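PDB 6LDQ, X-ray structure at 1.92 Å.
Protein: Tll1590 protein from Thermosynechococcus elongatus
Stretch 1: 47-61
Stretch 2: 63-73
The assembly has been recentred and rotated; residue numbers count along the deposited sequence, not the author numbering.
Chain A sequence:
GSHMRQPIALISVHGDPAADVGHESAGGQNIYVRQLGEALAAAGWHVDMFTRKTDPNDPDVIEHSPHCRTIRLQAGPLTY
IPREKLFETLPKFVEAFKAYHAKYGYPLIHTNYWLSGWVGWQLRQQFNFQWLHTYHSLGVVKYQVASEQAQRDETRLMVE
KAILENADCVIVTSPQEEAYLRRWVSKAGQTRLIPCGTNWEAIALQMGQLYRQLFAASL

Stretch 1 47-61: VDMFTRKTDPNDPDV
Stretch 2, residues 63-73: EHSPHCRTIRL

Parallel strands can bond to each other through alternate residues, and the pairing of 47-52 with 68-73 in Tll1590 illustrates it. The strands run in the same sense, axes 26° apart, with extended backbones (phi/psi near -115/130; T51 -137/171, R52 -83/152, R69 -149/159) and V47 beside C68 (CA-CA 4.8 Å) through R52 beside L73 (CA-CA 4.8 Å). The first strand's backbone bonds to the second stretch use V47, M49 and T51; D48, F50 and R52 give none. V47 N donates to H67 O (2.8 Å), and V47 O accepts from R69 N (3.1 Å); the ladder continues with M49 N to R69 O (3.0 Å), I71 N to M49 O (2.7 Å), T51 N to I71 O (3.1 Å), L73 N to T51 O (2.9 Å) and K53 N to L73 O (2.8 Å).

At the other edge of the second strand, V61 lies antiparallel to I71 as a non-hydrogen-bonded pair (CA-CA 4.5 Å), and D60 O accepts from R72 N (2.7 Å).

Charge is paired across the contact. D48 (m) receives R69 (p, t, t) at OD1 from NE (2.6 Å) and at OD2 from NH2 (3.3 Å); OD1 also accepts from water 1 (2.9 Å), and OD2 is bonded elsewhere in the structure. D58 OD2 is shared: it accepts from R72 NH2 (2.8 Å), weakly from R72 NE (2.9 Å), from T54 N (2.9 Å) and weakly from D55 N (3.2 Å), tying the type I turn D55-D58 to R72 (m, t, p). K53 NZ bridges D60 OD1 (2.5 Å). On the D48 face, F50 CD2 packs on I71 CG2 (3.6 Å).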

# COMPACT_ATOMS: atom_id res chain seq x y z
N VAL A 47 12.58 -1.36 -2.85
CA VAL A 47 11.14 -1.13 -3.02
C VAL A 47 10.62 -1.81 -4.29
O VAL A 47 11.03 -1.45 -5.40
CB VAL A 47 10.80 0.36 -3.10
CG1 VAL A 47 9.26 0.54 -3.25
CG2 VAL A 47 11.39 1.14 -1.93
N ASP A 48 9.65 -2.71 -4.12
CA ASP A 48 8.84 -3.28 -5.20
C ASP A 48 7.43 -2.70 -5.07
O ASP A 48 6.78 -2.91 -4.05
CB ASP A 48 8.79 -4.81 -5.10
CG ASP A 48 10.13 -5.50 -5.51
OD1 ASP A 48 10.89 -4.89 -6.28
OD2 ASP A 48 10.37 -6.64 -5.07
N MET A 49 6.98 -1.97 -6.09
CA MET A 49 5.63 -1.41 -6.14
C MET A 49 4.79 -2.23 -7.10
O MET A 49 5.23 -2.54 -8.21
CB MET A 49 5.68 0.06 -6.60
CG MET A 49 6.32 1.03 -5.60
SD MET A 49 6.80 2.56 -6.41
CE MET A 49 8.27 1.96 -7.23
N PHE A 50 3.58 -2.60 -6.67
CA PHE A 50 2.69 -3.45 -7.46
C PHE A 50 1.42 -2.68 -7.81
O PHE A 50 0.79 -2.06 -6.94
CB PHE A 50 2.32 -4.75 -6.72
CG PHE A 50 3.50 -5.63 -6.39
CD1 PHE A 50 4.35 -5.33 -5.31
CD2 PHE A 50 3.77 -6.76 -7.15
CE1 PHE A 50 5.45 -6.16 -5.02
CE2 PHE A 50 4.86 -7.59 -6.86
CZ PHE A 50 5.70 -7.28 -5.79
N THR A 51 1.06 -2.70 -9.10
CA THR A 51 -0.21 -2.20 -9.58
C THR A 51 -0.74 -3.21 -10.59
O THR A 51 -0.05 -4.18 -10.95
CB THR A 51 -0.06 -0.77 -10.17
OG1 THR A 51 -1.36 -0.24 -10.53
CG2 THR A 51 0.88 -0.75 -11.38
N ARG A 52 -1.99 -3.03 -11.01
CA ARG A 52 -2.57 -3.94 -11.98
C ARG A 52 -2.15 -3.56 -13.40
O ARG A 52 -1.87 -2.40 -13.70
CB ARG A 52 -4.11 -3.96 -11.87
CG ARG A 52 -4.78 -2.64 -12.26
CD ARG A 52 -6.32 -2.73 -12.04
NE ARG A 52 -6.81 -4.01 -12.55
CZ ARG A 52 -7.37 -4.15 -13.74
NH1 ARG A 52 -7.55 -3.09 -14.51
NH2 ARG A 52 -7.75 -5.36 -14.17
N LYS A 53 -2.10 -4.57 -14.26
CA LYS A 53 -1.99 -4.33 -15.69
C LYS A 53 -3.30 -3.80 -16.24
O LYS A 53 -4.38 -4.25 -15.84
CB LYS A 53 -1.64 -5.62 -16.42
CG LYS A 53 -0.20 -5.97 -16.43
CD LYS A 53 0.02 -7.10 -17.40
CE LYS A 53 1.50 -7.39 -17.57
NZ LYS A 53 1.71 -8.68 -18.28
N THR A 54 -3.20 -2.85 -17.16
CA THR A 54 -4.38 -2.28 -17.80
C THR A 54 -4.31 -2.38 -19.32
O THR A 54 -5.15 -1.80 -20.02
CB THR A 54 -4.56 -0.82 -17.36
OG1 THR A 54 -3.45 -0.03 -17.80
CG2 THR A 54 -4.66 -0.72 -15.84
N ASP A 55 -3.33 -3.13 -19.86
CA ASP A 55 -3.23 -3.38 -21.29
C ASP A 55 -2.44 -4.66 -21.50
O ASP A 55 -1.44 -4.87 -20.79
CB ASP A 55 -2.56 -2.21 -22.02
CG ASP A 55 -2.60 -2.37 -23.53
OD1 ASP A 55 -1.89 -3.26 -24.05
OD2 ASP A 55 -3.34 -1.62 -24.19
N PRO A 56 -2.83 -5.53 -22.44
CA PRO A 56 -2.05 -6.76 -22.67
C PRO A 56 -0.64 -6.51 -23.19
O PRO A 56 0.20 -7.42 -23.15
CB PRO A 56 -2.89 -7.54 -23.69
CG PRO A 56 -3.85 -6.55 -24.27
CD PRO A 56 -4.08 -5.50 -23.23
N ASN A 57 -0.34 -5.31 -23.67
CA ASN A 57 1.01 -4.95 -24.06
C ASN A 57 1.78 -4.26 -22.94
O ASN A 57 2.90 -3.80 -23.17
CB ASN A 57 0.98 -4.05 -25.31
CG ASN A 57 0.25 -4.70 -26.47
OD1 ASN A 57 -0.73 -4.16 -27.00
ND2 ASN A 57 0.71 -5.89 -26.86
N ASP A 58 1.21 -4.18 -21.74
CA ASP A 58 1.93 -3.60 -20.61
C ASP A 58 3.18 -4.41 -20.29
O ASP A 58 3.14 -5.65 -20.32
CB ASP A 58 1.04 -3.56 -19.36
CG ASP A 58 0.16 -2.34 -19.29
OD1 ASP A 58 0.24 -1.48 -20.20
OD2 ASP A 58 -0.61 -2.25 -18.32
N PRO A 59 4.29 -3.77 -19.95
CA PRO A 59 5.44 -4.51 -19.42
C PRO A 59 5.15 -5.02 -18.02
O PRO A 59 4.40 -4.42 -17.25
CB PRO A 59 6.55 -3.46 -19.42
CG PRO A 59 5.79 -2.17 -19.21
CD PRO A 59 4.57 -2.33 -20.06
N ASP A 60 5.77 -6.16 -17.69
CA ASP A 60 5.57 -6.79 -16.39
C ASP A 60 6.34 -6.07 -15.28
O ASP A 60 5.82 -5.81 -14.19
CB ASP A 60 6.00 -8.26 -16.48
CG ASP A 60 5.17 -9.05 -17.49
OD1 ASP A 60 3.96 -9.25 -17.24
OD2 ASP A 60 5.72 -9.45 -18.54
N VAL A 61 7.60 -5.73 -15.55
CA VAL A 61 8.46 -5.08 -14.58
C VAL A 61 9.03 -3.84 -15.24
O VAL A 61 9.53 -3.91 -16.37
CB VAL A 61 9.60 -6.00 -14.11
CG1 VAL A 61 10.44 -5.29 -13.06
CG2 VAL A 61 9.04 -7.29 -13.56
N GLU A 63 11.87 -1.23 -14.21
CA GLU A 63 12.93 -0.87 -13.29
C GLU A 63 13.15 0.65 -13.30
O GLU A 63 13.27 1.27 -14.36
CB GLU A 63 14.22 -1.61 -13.66
CG GLU A 63 14.22 -3.07 -13.18
CD GLU A 63 15.29 -3.91 -13.86
OE1 GLU A 63 15.48 -5.07 -13.46
OE2 GLU A 63 15.92 -3.40 -14.80
N HIS A 64 13.15 1.24 -12.11
CA HIS A 64 13.48 2.65 -11.96
C HIS A 64 14.88 2.88 -11.44
O HIS A 64 15.48 3.92 -11.74
CB HIS A 64 12.46 3.32 -11.03
CG HIS A 64 11.04 3.05 -11.40
ND1 HIS A 64 10.44 3.60 -12.51
CD2 HIS A 64 10.10 2.28 -10.81
CE1 HIS A 64 9.18 3.19 -12.59
NE2 HIS A 64 8.96 2.38 -11.57
N SER A 65 15.43 1.92 -10.69
CA SER A 65 16.77 2.00 -10.13
C SER A 65 17.15 0.61 -9.63
O SER A 65 16.28 -0.27 -9.56
CB SER A 65 16.81 3.05 -9.01
OG SER A 65 16.48 4.33 -9.52
N PRO A 66 18.45 0.35 -9.32
CA PRO A 66 18.86 -1.01 -8.92
C PRO A 66 18.03 -1.65 -7.81
O PRO A 66 18.01 -2.88 -7.70
CB PRO A 66 20.31 -0.81 -8.45
CG PRO A 66 20.80 0.34 -9.25
CD PRO A 66 19.61 1.24 -9.47
N HIS A 67 17.37 -0.86 -6.97
CA HIS A 67 16.56 -1.44 -5.90
C HIS A 67 15.14 -0.90 -5.91
O HIS A 67 14.47 -0.96 -4.88
CB HIS A 67 17.21 -1.21 -4.54
CG HIS A 67 18.68 -1.48 -4.51
ND1 HIS A 67 19.62 -0.48 -4.53
CD2 HIS A 67 19.37 -2.65 -4.45
CE1 HIS A 67 20.83 -1.01 -4.49
NE2 HIS A 67 20.71 -2.32 -4.44
N CYS A 68 14.67 -0.38 -7.04
CA CYS A 68 13.32 0.19 -7.14
C CYS A 68 12.71 -0.21 -8.47
O CYS A 68 13.27 0.08 -9.53
CB CYS A 68 13.37 1.72 -6.99
SG CYS A 68 11.78 2.55 -7.28
N ARG A 69 11.53 -0.84 -8.43
CA ARG A 69 10.84 -1.22 -9.65
C ARG A 69 9.33 -1.21 -9.43
O ARG A 69 8.85 -1.31 -8.29
CB ARG A 69 11.26 -2.61 -10.14
CG ARG A 69 11.13 -3.68 -9.10
CD ARG A 69 11.87 -4.98 -9.48
NE ARG A 69 11.56 -6.03 -8.52
CZ ARG A 69 11.58 -7.34 -8.78
NH1 ARG A 69 11.93 -7.78 -9.98
NH2 ARG A 69 11.27 -8.20 -7.82
N THR A 70 8.59 -1.10 -10.53
CA THR A 70 7.14 -1.31 -10.55
C THR A 70 6.87 -2.66 -11.20
O THR A 70 7.46 -2.98 -12.24
CB THR A 70 6.42 -0.20 -11.32
OG1 THR A 70 6.78 1.06 -10.77
CG2 THR A 70 4.87 -0.36 -11.24
N ILE A 71 5.99 -3.45 -10.58
CA ILE A 71 5.56 -4.73 -11.11
C ILE A 71 4.07 -4.63 -11.46
O ILE A 71 3.26 -4.21 -10.61
CB ILE A 71 5.84 -5.86 -10.10
CG1 ILE A 71 7.34 -6.17 -10.06
CG2 ILE A 71 5.05 -7.10 -10.46
CD1 ILE A 71 7.84 -6.71 -8.72
N ARG A 72 3.72 -4.96 -12.70
CA ARG A 72 2.33 -4.89 -13.14
C ARG A 72 1.77 -6.30 -13.21
O ARG A 72 2.30 -7.16 -13.93
CB ARG A 72 2.21 -4.16 -14.48
CG ARG A 72 2.67 -2.72 -14.40
CD ARG A 72 2.68 -2.02 -15.74
NE ARG A 72 1.34 -1.68 -16.19
CZ ARG A 72 0.66 -0.61 -15.79
NH1 ARG A 72 1.20 0.23 -14.93
NH2 ARG A 72 -0.57 -0.40 -16.26
N LEU A 73 0.72 -6.55 -12.44
CA LEU A 73 0.21 -7.89 -12.29
C LEU A 73 -1.05 -8.03 -13.13
O LEU A 73 -1.88 -7.12 -13.18
CB LEU A 73 -0.10 -8.22 -10.83
CG LEU A 73 1.02 -8.07 -9.79
CD1 LEU A 73 0.42 -8.05 -8.40
CD2 LEU A 73 2.03 -9.21 -9.93
O HOH W 1 13.30 -3.45 -5.70
O HOH W 2 3.44 -9.42 -14.20